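Local coordinates for protein dimethylsulfoniopropionate lyase (Roseovarius nubinhibens, PDB 4B29) that probably cleaves dimethylsulfoniopropionate to release dimethyl sulfide, acting as a zinc-binding lyase of the cupin family in the sulphur cycle, at residues 36-39 with 44-47; 154-159 with 163-168; 97-102 with 122-127. All coordinates share one frame; numbering follows the deposited sequence. Where two conformers were deposited one is given.

Contact 1 of 3, residues 36-39 with 44-47; sequences RDWH and EFRA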
loop_
_atom_site.group_PDB
_atom_site.type_symbol
_atom_site.label_atom_id
_atom_site.label_comp_id
_atom_site.label_asym_id
_atom_site.label_seq_id
_atom_site.Cartn_x
_atom_site.Cartn_y
_atom_site.Cartn_z
ATOM N N ARG A 36 -11.789 -0.053 -6.175
ATOM C CA ARG A 36 -12.994 -0.797 -5.943
ATOM C C ARG A 36 -13.092 -1.975 -6.921
ATOM O O ARG A 36 -13.471 -3.108 -6.548
ATOM C CB ARG A 36 -14.217 0.122 -6.106
ATOM C CG ARG A 36 -15.526 -0.609 -5.769
ATOM C CD ARG A 36 -16.766 0.326 -5.816
ATOM N NE ARG A 36 -17.931 -0.457 -5.385
ATOM C CZ ARG A 36 -19.046 0.041 -4.833
ATOM N NH1 ARG A 36 -19.183 1.357 -4.627
ATOM N NH2 ARG A 36 -20.021 -0.789 -4.453
ATOM N N ASP A 37 -12.746 -1.709 -8.179
ATOM C CA ASP A 37 -12.810 -2.759 -9.203
ATOM C C ASP A 37 -11.797 -3.877 -8.839
ATOM O O ASP A 37 -12.108 -5.071 -9.023
ATOM C CB ASP A 37 -12.392 -2.195 -10.571
ATOM C CG ASP A 37 -13.476 -1.297 -11.219
ATOM O OD1 ASP A 37 -14.651 -1.332 -10.795
ATOM O OD2 ASP A 37 -13.094 -0.596 -12.190
ATOM N N TRP A 38 -10.631 -3.451 -8.373
ATOM C CA TRP A 38 -9.542 -4.393 -7.951
ATOM C C TRP A 38 -10.065 -5.254 -6.796
ATOM O O TRP A 38 -9.970 -6.489 -6.821
ATOM C CB TRP A 38 -8.361 -3.564 -7.549
ATOM C CG TRP A 38 -7.128 -4.280 -7.052
ATOM C CD1 TRP A 38 -6.658 -4.289 -5.754
ATOM C CD2 TRP A 38 -6.140 -4.947 -7.847
ATOM N NE1 TRP A 38 -5.409 -4.923 -5.708
ATOM C CE2 TRP A 38 -5.089 -5.329 -6.982
ATOM C CE3 TRP A 38 -6.030 -5.224 -9.227
ATOM C CZ2 TRP A 38 -3.950 -6.001 -7.435
ATOM C CZ3 TRP A 38 -4.883 -5.900 -9.681
ATOM C CH2 TRP A 38 -3.880 -6.284 -8.770
ATOM N N HIS A 39 -10.652 -4.602 -5.775
ATOM C CA HIS A 39 -11.221 -5.363 -4.680
ATOM C C HIS A 39 -12.267 -6.377 -5.128
ATOM O O HIS A 39 -12.233 -7.526 -4.707
ATOM C CB HIS A 39 -11.804 -4.362 -3.652
ATOM C CG HIS A 39 -12.478 -5.001 -2.482
ATOM N ND1 HIS A 39 -13.797 -5.394 -2.504
ATOM C CD2 HIS A 39 -12.035 -5.193 -1.217
ATOM C CE1 HIS A 39 -14.115 -5.900 -1.319
ATOM N NE2 HIS A 39 -13.063 -5.800 -0.535
ATOM N N GLU A 44 -9.827 -12.938 -2.426
ATOM C CA GLU A 44 -9.269 -12.821 -1.082
ATOM C C GLU A 44 -9.640 -11.464 -0.477
ATOM O O GLU A 44 -9.818 -11.361 0.751
ATOM C CB GLU A 44 -7.744 -12.949 -1.069
ATOM C CG GLU A 44 -7.220 -14.337 -1.568
ATOM C CD GLU A 44 -7.622 -15.512 -0.698
ATOM O OE1 GLU A 44 -8.078 -15.369 0.484
ATOM O OE2 GLU A 44 -7.508 -16.659 -1.206
ATOM N N PHE A 45 -9.710 -10.418 -1.319
ATOM C CA PHE A 45 -10.089 -9.091 -0.801
ATOM C C PHE A 45 -11.562 -9.136 -0.384
ATOM O O PHE A 45 -11.886 -8.617 0.684
ATOM C CB PHE A 45 -9.870 -7.996 -1.876
ATOM C CG PHE A 45 -8.534 -7.350 -1.803
ATOM C CD1 PHE A 45 -7.384 -8.090 -1.449
ATOM C CD2 PHE A 45 -8.382 -5.966 -2.067
ATOM C CE1 PHE A 45 -6.120 -7.445 -1.318
ATOM C CE2 PHE A 45 -7.142 -5.345 -1.938
ATOM C CZ PHE A 45 -5.995 -6.074 -1.585
ATOM N N ARG A 46 -12.443 -9.712 -1.204
ATOM C CA ARG A 46 -13.861 -9.814 -0.841
ATOM C C ARG A 46 -14.063 -10.599 0.449
ATOM O O ARG A 46 -14.967 -10.285 1.240
ATOM C CB ARG A 46 -14.657 -10.453 -1.979
ATOM C CG ARG A 46 -14.413 -9.700 -3.311
ATOM C CD ARG A 46 -15.584 -9.906 -4.279
ATOM N NE ARG A 46 -15.919 -11.325 -4.459
ATOM C CZ ARG A 46 -15.343 -12.139 -5.348
ATOM N NH1 ARG A 46 -14.343 -11.733 -6.167
ATOM N NH2 ARG A 46 -15.775 -13.379 -5.405
ATOM N N ALA A 47 -13.249 -11.641 0.629
ATOM C CA ALA A 47 -13.335 -12.434 1.859
ATOM C C ALA A 47 -12.887 -11.649 3.099
ATOM O O ALA A 47 -13.386 -11.925 4.223
ATOM C CB ALA A 47 -12.478 -13.730 1.720
#

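Contact 2 of 3, residues 154-159 with 163-168; sequences ELYSVV and ALFHLR. With ZN (zinc ion), chain J; PO4 (phosphate ion), chain B; EDO (1,2-ethanediol), chain F.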
loop_
_atom_site.group_PDB
_atom_site.type_symbol
_atom_site.label_atom_id
_atom_site.label_comp_id
_atom_site.label_asym_id
_atom_site.label_seq_id
_atom_site.Cartn_x
_atom_site.Cartn_y
_atom_site.Cartn_z
ATOM N N GLU A 154 -3.808 -7.422 8.289
ATOM C CA GLU A 154 -3.589 -6.698 7.042
ATOM C C GLU A 154 -3.597 -7.723 5.924
ATOM O O GLU A 154 -3.228 -8.878 6.128
ATOM C CB GLU A 154 -2.213 -6.058 7.212
ATOM C CG GLU A 154 -1.435 -5.809 6.079
ATOM C CD GLU A 154 -0.188 -5.035 6.428
ATOM O OE1 GLU A 154 0.794 -5.602 6.947
ATOM O OE2 GLU A 154 -0.131 -3.860 6.095
ATOM N N LEU A 155 -4.054 -7.308 4.753
ATOM C CA LEU A 155 -4.060 -8.187 3.551
ATOM C C LEU A 155 -3.378 -7.384 2.449
ATOM O O LEU A 155 -3.936 -6.399 1.935
ATOM C CB LEU A 155 -5.494 -8.560 3.163
ATOM C CG LEU A 155 -5.590 -9.473 1.918
ATOM C CD1 LEU A 155 -4.833 -10.806 2.119
ATOM C CD2 LEU A 155 -7.066 -9.726 1.582
ATOM N N TYR A 156 -2.147 -7.788 2.101
ATOM C CA TYR A 156 -1.440 -7.148 1.003
ATOM C C TYR A 156 -1.957 -7.648 -0.345
ATOM O O TYR A 156 -2.356 -8.805 -0.486
ATOM C CB TYR A 156 0.065 -7.574 1.040
ATOM C CG TYR A 156 0.954 -6.531 1.607
ATOM C CD1 TYR A 156 1.045 -6.375 3.008
ATOM C CD2 TYR A 156 1.675 -5.670 0.799
ATOM C CE1 TYR A 156 1.912 -5.395 3.558
ATOM C CE2 TYR A 156 2.514 -4.711 1.320
ATOM C CZ TYR A 156 2.593 -4.544 2.701
ATOM O OH TYR A 156 3.446 -3.598 3.211
ATOM N N SER A 157 -1.918 -6.749 -1.351
ATOM C CA SER A 157 -1.944 -7.191 -2.770
ATOM C C SER A 157 -0.802 -6.481 -3.454
ATOM O O SER A 157 -0.403 -5.370 -3.065
ATOM C CB SER A 157 -3.287 -6.901 -3.495
ATOM O OG SER A 157 -3.451 -5.491 -3.737
ATOM N N VAL A 158 -0.281 -7.138 -4.504
ATOM C CA VAL A 158 0.706 -6.480 -5.340
ATOM C C VAL A 158 0.030 -5.871 -6.586
ATOM O O VAL A 158 -0.713 -6.557 -7.287
ATOM C CB VAL A 158 1.745 -7.533 -5.808
ATOM C CG1 VAL A 158 2.864 -6.794 -6.665
ATOM C CG2 VAL A 158 2.378 -8.143 -4.548
ATOM N N VAL A 159 0.327 -4.592 -6.848
ATOM C CA VAL A 159 -0.263 -3.948 -8.025
ATOM C C VAL A 159 0.712 -4.063 -9.182
ATOM O O VAL A 159 0.277 -4.414 -10.297
ATOM C CB VAL A 159 -0.558 -2.448 -7.770
ATOM C CG1 VAL A 159 -1.204 -1.801 -9.028
ATOM C CG2 VAL A 159 -1.576 -2.359 -6.577
ATOM N N ALA A 163 8.196 -8.497 -5.142
ATOM C CA ALA A 163 9.090 -8.470 -4.006
ATOM C C ALA A 163 9.002 -9.762 -3.217
ATOM O O ALA A 163 8.046 -10.512 -3.375
ATOM C CB ALA A 163 8.750 -7.243 -3.046
ATOM N N LEU A 164 9.991 -9.955 -2.341
ATOM C CA LEU A 164 10.046 -11.131 -1.476
ATOM C C LEU A 164 9.470 -10.762 -0.122
ATOM O O LEU A 164 10.004 -9.859 0.538
ATOM C CB LEU A 164 11.512 -11.595 -1.350
ATOM C CG LEU A 164 11.677 -12.878 -0.548
ATOM C CD1 LEU A 164 10.980 -14.053 -1.240
ATOM C CD2 LEU A 164 13.240 -13.091 -0.362
ATOM N N PHE A 165 8.412 -11.491 0.268
ATOM C CA PHE A 165 7.676 -11.241 1.521
ATOM C C PHE A 165 8.014 -12.245 2.597
ATOM O O PHE A 165 7.943 -13.457 2.359
ATOM C CB PHE A 165 6.180 -11.290 1.238
ATOM C CG PHE A 165 5.672 -10.035 0.581
ATOM C CD1 PHE A 165 5.901 -9.770 -0.798
ATOM C CD2 PHE A 165 5.033 -9.068 1.381
ATOM C CE1 PHE A 165 5.441 -8.592 -1.409
ATOM C CE2 PHE A 165 4.536 -7.869 0.776
ATOM C CZ PHE A 165 4.734 -7.639 -0.595
ATOM N N HIS A 166 8.392 -11.714 3.772
ATOM C CA HIS A 166 8.770 -12.493 4.947
ATOM C C HIS A 166 7.693 -12.365 6.016
ATOM O O HIS A 166 7.121 -11.257 6.182
ATOM C CB HIS A 166 10.060 -11.927 5.561
ATOM C CG HIS A 166 11.186 -11.783 4.578
ATOM N ND1 HIS A 166 11.921 -12.876 4.140
ATOM C CD2 HIS A 166 11.705 -10.697 3.961
ATOM C CE1 HIS A 166 12.846 -12.457 3.282
ATOM N NE2 HIS A 166 12.745 -11.139 3.164
ATOM N N LEU A 167 7.422 -13.458 6.705
ATOM C CA LEU A 167 6.435 -13.420 7.823
ATOM C C LEU A 167 6.859 -14.398 8.877
ATOM O O LEU A 167 7.150 -15.553 8.567
ATOM C CB LEU A 167 5.038 -13.812 7.261
ATOM C CG LEU A 167 3.881 -13.968 8.252
ATOM C CD1 LEU A 167 3.598 -12.630 9.001
ATOM C CD2 LEU A 167 2.613 -14.495 7.538
ATOM N N ARG A 168 6.871 -13.983 10.147
ATOM C CA ARG A 168 7.275 -14.916 11.189
ATOM C C ARG A 168 6.356 -16.136 11.182
ATOM O O ARG A 168 5.132 -16.028 10.975
ATOM C CB ARG A 168 7.290 -14.234 12.553
ATOM C CG ARG A 168 8.486 -13.218 12.720
ATOM C CD ARG A 168 9.980 -13.786 12.562
ATOM N NE ARG A 168 10.229 -14.882 13.471
ATOM C CZ ARG A 168 10.633 -14.780 14.753
ATOM N NH1 ARG A 168 10.848 -13.593 15.304
ATOM N NH2 ARG A 168 10.820 -15.886 15.498
HETATM ZN ZN ZN J . 2.057 -4.638 8.134
HETATM P P PO4 B . 3.121 -2.456 6.466
HETATM O O1 PO4 B . 3.968 -1.219 6.507
HETATM O O2 PO4 B . 1.840 -2.112 5.681
HETATM O O3 PO4 B . 3.830 -3.633 5.808
HETATM O O4 PO4 B . 2.722 -2.911 7.832
HETATM C C1 EDO F . 1.105 -0.786 2.370
HETATM O O1 EDO F . 2.113 -1.468 1.619
HETATM C C2 EDO F . 1.797 0.348 3.077
HETATM O O2 EDO F . 0.811 0.848 3.959
#

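Contact 3 of 3, residues 97-102 with 122-127; sequences EWRHSY and GPSGHF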
loop_
_atom_site.group_PDB
_atom_site.type_symbol
_atom_site.label_atom_id
_atom_site.label_comp_id
_atom_site.label_asym_id
_atom_site.label_seq_id
_atom_site.Cartn_x
_atom_site.Cartn_y
_atom_site.Cartn_z
ATOM N N GLU A 97 -1.545 12.497 -0.097
ATOM C CA GLU A 97 -0.780 12.835 1.069
ATOM C C GLU A 97 0.224 11.713 1.399
ATOM O O GLU A 97 -0.103 10.734 2.098
ATOM C CB GLU A 97 -1.729 13.112 2.278
ATOM C CG GLU A 97 -0.922 13.408 3.518
ATOM C CD GLU A 97 -1.813 13.442 4.747
ATOM O OE1 GLU A 97 -2.619 14.390 4.856
ATOM O OE2 GLU A 97 -1.709 12.526 5.580
ATOM N N TRP A 98 1.463 11.846 0.906
ATOM C CA TRP A 98 2.501 10.841 1.155
ATOM C C TRP A 98 3.013 10.947 2.562
ATOM O O TRP A 98 3.179 12.075 3.110
ATOM C CB TRP A 98 3.679 10.988 0.152
ATOM C CG TRP A 98 3.308 10.637 -1.199
ATOM C CD1 TRP A 98 2.937 11.493 -2.210
ATOM C CD2 TRP A 98 3.268 9.316 -1.749
ATOM N NE1 TRP A 98 2.634 10.763 -3.347
ATOM C CE2 TRP A 98 2.856 9.429 -3.082
ATOM C CE3 TRP A 98 3.512 8.023 -1.204
ATOM C CZ2 TRP A 98 2.665 8.310 -3.918
ATOM C CZ3 TRP A 98 3.365 6.899 -2.039
ATOM C CH2 TRP A 98 2.947 7.039 -3.372
ATOM N N ARG A 99 3.297 9.755 3.112
ATOM C CA ARG A 99 3.791 9.537 4.467
ATOM C C ARG A 99 5.017 8.610 4.483
ATOM O O ARG A 99 5.229 7.798 3.561
ATOM C CB ARG A 99 2.669 8.911 5.334
ATOM C CG ARG A 99 1.344 9.683 5.243
ATOM C CD ARG A 99 0.208 9.010 6.016
ATOM N NE ARG A 99 -0.996 9.853 6.053
ATOM C CZ ARG A 99 -2.201 9.429 6.443
ATOM N NH1 ARG A 99 -2.358 8.199 6.890
ATOM N NH2 ARG A 99 -3.244 10.264 6.440
ATOM N N HIS A 100 5.817 8.728 5.547
ATOM C CA HIS A 100 7.038 7.929 5.710
ATOM C C HIS A 100 6.979 7.019 6.929
ATOM O O HIS A 100 7.384 5.851 6.869
ATOM C CB HIS A 100 8.228 8.855 5.965
ATOM C CG HIS A 100 9.027 9.166 4.751
ATOM N ND1 HIS A 100 9.756 10.326 4.633
ATOM C CD2 HIS A 100 9.241 8.455 3.623
ATOM C CE1 HIS A 100 10.367 10.326 3.461
ATOM N NE2 HIS A 100 10.061 9.206 2.830
ATOM N N SER A 101 6.639 7.607 8.081
ATOM C CA SER A 101 6.440 6.781 9.291
ATOM C C SER A 101 7.762 6.580 10.028
ATOM O O SER A 101 7.810 6.809 11.226
ATOM C CB SER A 101 5.758 5.401 9.064
ATOM O OG SER A 101 4.351 5.485 8.866
ATOM N N TYR A 102 8.828 6.206 9.343
ATOM C CA TYR A 102 10.045 5.803 10.048
ATOM C C TYR A 102 11.087 6.917 10.012
ATOM O O TYR A 102 11.066 7.758 9.119
ATOM C CB TYR A 102 10.655 4.527 9.447
ATOM C CG TYR A 102 9.679 3.366 9.493
ATOM C CD1 TYR A 102 9.352 2.772 10.706
ATOM C CD2 TYR A 102 9.095 2.882 8.322
ATOM C CE1 TYR A 102 8.428 1.702 10.772
ATOM C CE2 TYR A 102 8.154 1.828 8.366
ATOM C CZ TYR A 102 7.863 1.223 9.583
ATOM O OH TYR A 102 6.963 0.159 9.609
ATOM N N GLY A 122 -10.164 5.378 4.583
ATOM C CA GLY A 122 -10.123 4.924 5.954
ATOM C C GLY A 122 -10.353 6.120 6.875
ATOM O O GLY A 122 -10.762 7.221 6.410
ATOM N N PRO A 123 -10.054 5.956 8.157
ATOM C CA PRO A 123 -10.371 7.039 9.106
ATOM C C PRO A 123 -9.667 8.345 8.716
ATOM O O PRO A 123 -10.251 9.421 8.865
ATOM C CB PRO A 123 -9.814 6.504 10.429
ATOM C CG PRO A 123 -10.108 4.969 10.300
ATOM C CD PRO A 123 -9.764 4.669 8.848
ATOM N N SER A 124 -8.462 8.237 8.152
ATOM C CA SER A 124 -7.729 9.448 7.687
ATOM C C SER A 124 -7.311 9.336 6.208
ATOM O O SER A 124 -6.227 9.816 5.805
ATOM C CB SER A 124 -6.572 9.843 8.592
ATOM O OG SER A 124 -5.833 8.783 9.050
ATOM N N GLY A 125 -8.176 8.710 5.442
ATOM C CA GLY A 125 -7.956 8.509 4.009
ATOM C C GLY A 125 -8.280 9.758 3.198
ATOM O O GLY A 125 -8.859 10.755 3.700
ATOM N N HIS A 126 -7.934 9.731 1.917
ATOM C CA HIS A 126 -8.494 10.727 1.003
ATOM C C HIS A 126 -10.004 10.537 0.842
ATOM O O HIS A 126 -10.711 11.498 0.457
ATOM C CB HIS A 126 -7.778 10.611 -0.352
ATOM C CG HIS A 126 -6.418 11.200 -0.297
ATOM N ND1 HIS A 126 -6.214 12.565 -0.389
ATOM C CD2 HIS A 126 -5.213 10.655 -0.014
ATOM C CE1 HIS A 126 -4.928 12.823 -0.217
ATOM N NE2 HIS A 126 -4.301 11.682 0.014
ATOM N N PHE A 127 -10.507 9.333 1.134
ATOM C CA PHE A 127 -11.925 9.140 1.301
ATOM C C PHE A 127 -12.118 8.577 2.687
ATOM O O PHE A 127 -11.363 7.721 3.129
ATOM C CB PHE A 127 -12.440 8.143 0.270
ATOM C CG PHE A 127 -12.267 8.668 -1.138
ATOM C CD1 PHE A 127 -11.072 8.437 -1.829
ATOM C CD2 PHE A 127 -13.278 9.406 -1.733
ATOM C CE1 PHE A 127 -10.893 8.976 -3.135
ATOM C CE2 PHE A 127 -13.123 9.920 -3.057
ATOM C CZ PHE A 127 -11.936 9.697 -3.734
#

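Contact 1 of 3, residues 36-39 with 44-47
The imidazole of H39 lies against the root of the F45 side chain, its CD2 3.6 Å from F45 CB and 3.8 Å from F45 CD2. Together with W38 the two rings make an aromatic cluster where helix 24-41 turns sharply into the short helix 43-48, beside the β-sheet of a cupin fold. The backbones come closest at H39 and F45, whose CA atoms are 5.5 Å apart, and F45 points from its helix into the angle between the two. W38 turns an edge toward the face of F45 in an offset edge-to-face pair: the centroid of its five-membered ring is 5.5 Å from that of F45, the planes stand at 86°, and the nearest atoms are W38 CD1 and F45 CE2 at 4.0 Å. H39 and F45 meet less regularly, with their planes at 59°. With CG anti to the backbone N in both W38 (chi1 179°) and H39, these neighbours on one helix reach F45 at different places, the indole at the far end of the ring and the imidazole near its base. All three rings are buried, and the polar atoms they bring in have partners: W38 NE1 bonds to S157 OG and H39 NE2 to A49 O. Strand 198-205 packs on the cluster through two leucines, L201 touching W38 and F45, L203 touching H39 and F45. R46 closes the outer side. It was deposited in two conformers; in one, NH1 bonds to E40 O at the turn. The backbone N of R46 stands 3.9 Å above the plane of the H39 ring, displaced toward the rim.

Contact 2 of 3, residues 154-159 with 163-168
Y156 and F165 sit on strands that follow one another in sequence but belong to different sheets, their CA atoms 10.0 Å apart with no hydrogen bond between the two segments, so the contact is made by side chains reaching across the interior of the cupin barrel. F165 presents an edge to the face of Y156 in a T-shaped pair, centroids 5.2 Å apart and planes at 68°. Its CE2 stands over the rim of the phenol, 3.6 Å from Y156 CD2. V158, two residues along the strand from Y156, touches the same phenyl ring more loosely through CG2, 4.4 Å from F165 CE1. M191 and R181 of neighbouring strands also pack on F165. Beyond the aromatic pair the phenol points to the metal site. Y156 OH donates to phosphate O3 at 2.6 Å, the acceptor lying near the plane of the ring, and takes a weak bond from 1,2-ethanediol O1. E154, extended from a CG anti to its backbone N (chi1 152°), brings OE1 to the zinc at 2.0 Å. H150, H189 and phosphate O4 complete the coordination, and H183 ND1 bonds to the same E154 OE1. The phosphate, probably from the crystallisation liquor, is held also by Y145 and H148. The packing of F165 and V158 thus lies on the hydrophobic side of a tyrosine whose hydroxyl serves the polar side, and the ion next to the zinc suggests a pocket able to receive an anionic group within reach of metal and phenol.

Contact 3 of 3, residues 97-102 with 122-127
H126 and E97 are joined by a nearly straight bond: the backbone N of E97 donates to H126 NE2 at 2.9 Å (159°), approaching close to the plane of the imidazole, which therefore offers an unprotonated nitrogen here. With CG anti to its carbonyl carbon (chi1 -76°), H126 extends its ring from one irregular loop to the backbone of the other. The second link runs in the same direction, again with 97-102 as donor. R99 NH2 donates to the carbonyl O of S124 at 3.1 Å, a more bent bond (136°), with the acceptor tilted out of the guanidinium plane. R99 also grips E97 side-on, in a salt bridge within its own loop: NE, at 2.8 Å, and NH2, at 2.9 Å, both converge on E97 OE2, NE using the anti lone pair of that oxygen and NH2 coming from above the carboxylate plane. NH1 is taken by E119 OE1, which also receives S124 OG, so one glutamate outside the contact ties both partners together. R99 was deposited in two conformers, and these bonds belong to one of them. The loops lie away from the zinc site. Segment 97-102 runs past strand 115-122, R99 packing on W117, while W98 faces helix 67-73. From the second loop, H126 and F127 pack on L28 of helix 24-41, and H126 bonds through its backbone to A58 and E119.

In the fold
Contacts 1 and 2 are both buried and touch at S157, where F45 CZ comes within 3.4 Å of S157 OG on the face of the strand away from Y156; strand 153-159 thus has the helical corner on one face and the barrel interior on the other. Both use edge-to-face aromatic pairs, but contact 1 joins two helices that lie against a sheet, whereas contact 2 joins two sheets beside the zinc. Contact 3 is only partly buried, on the opposite side of the chain's centre from contact 2, and relies on hydrogen bonds and a salt bridge rather than rings. Helix 24-41 gives contact 1 its first segment and, nearer its start, packs on H126 of contact 3.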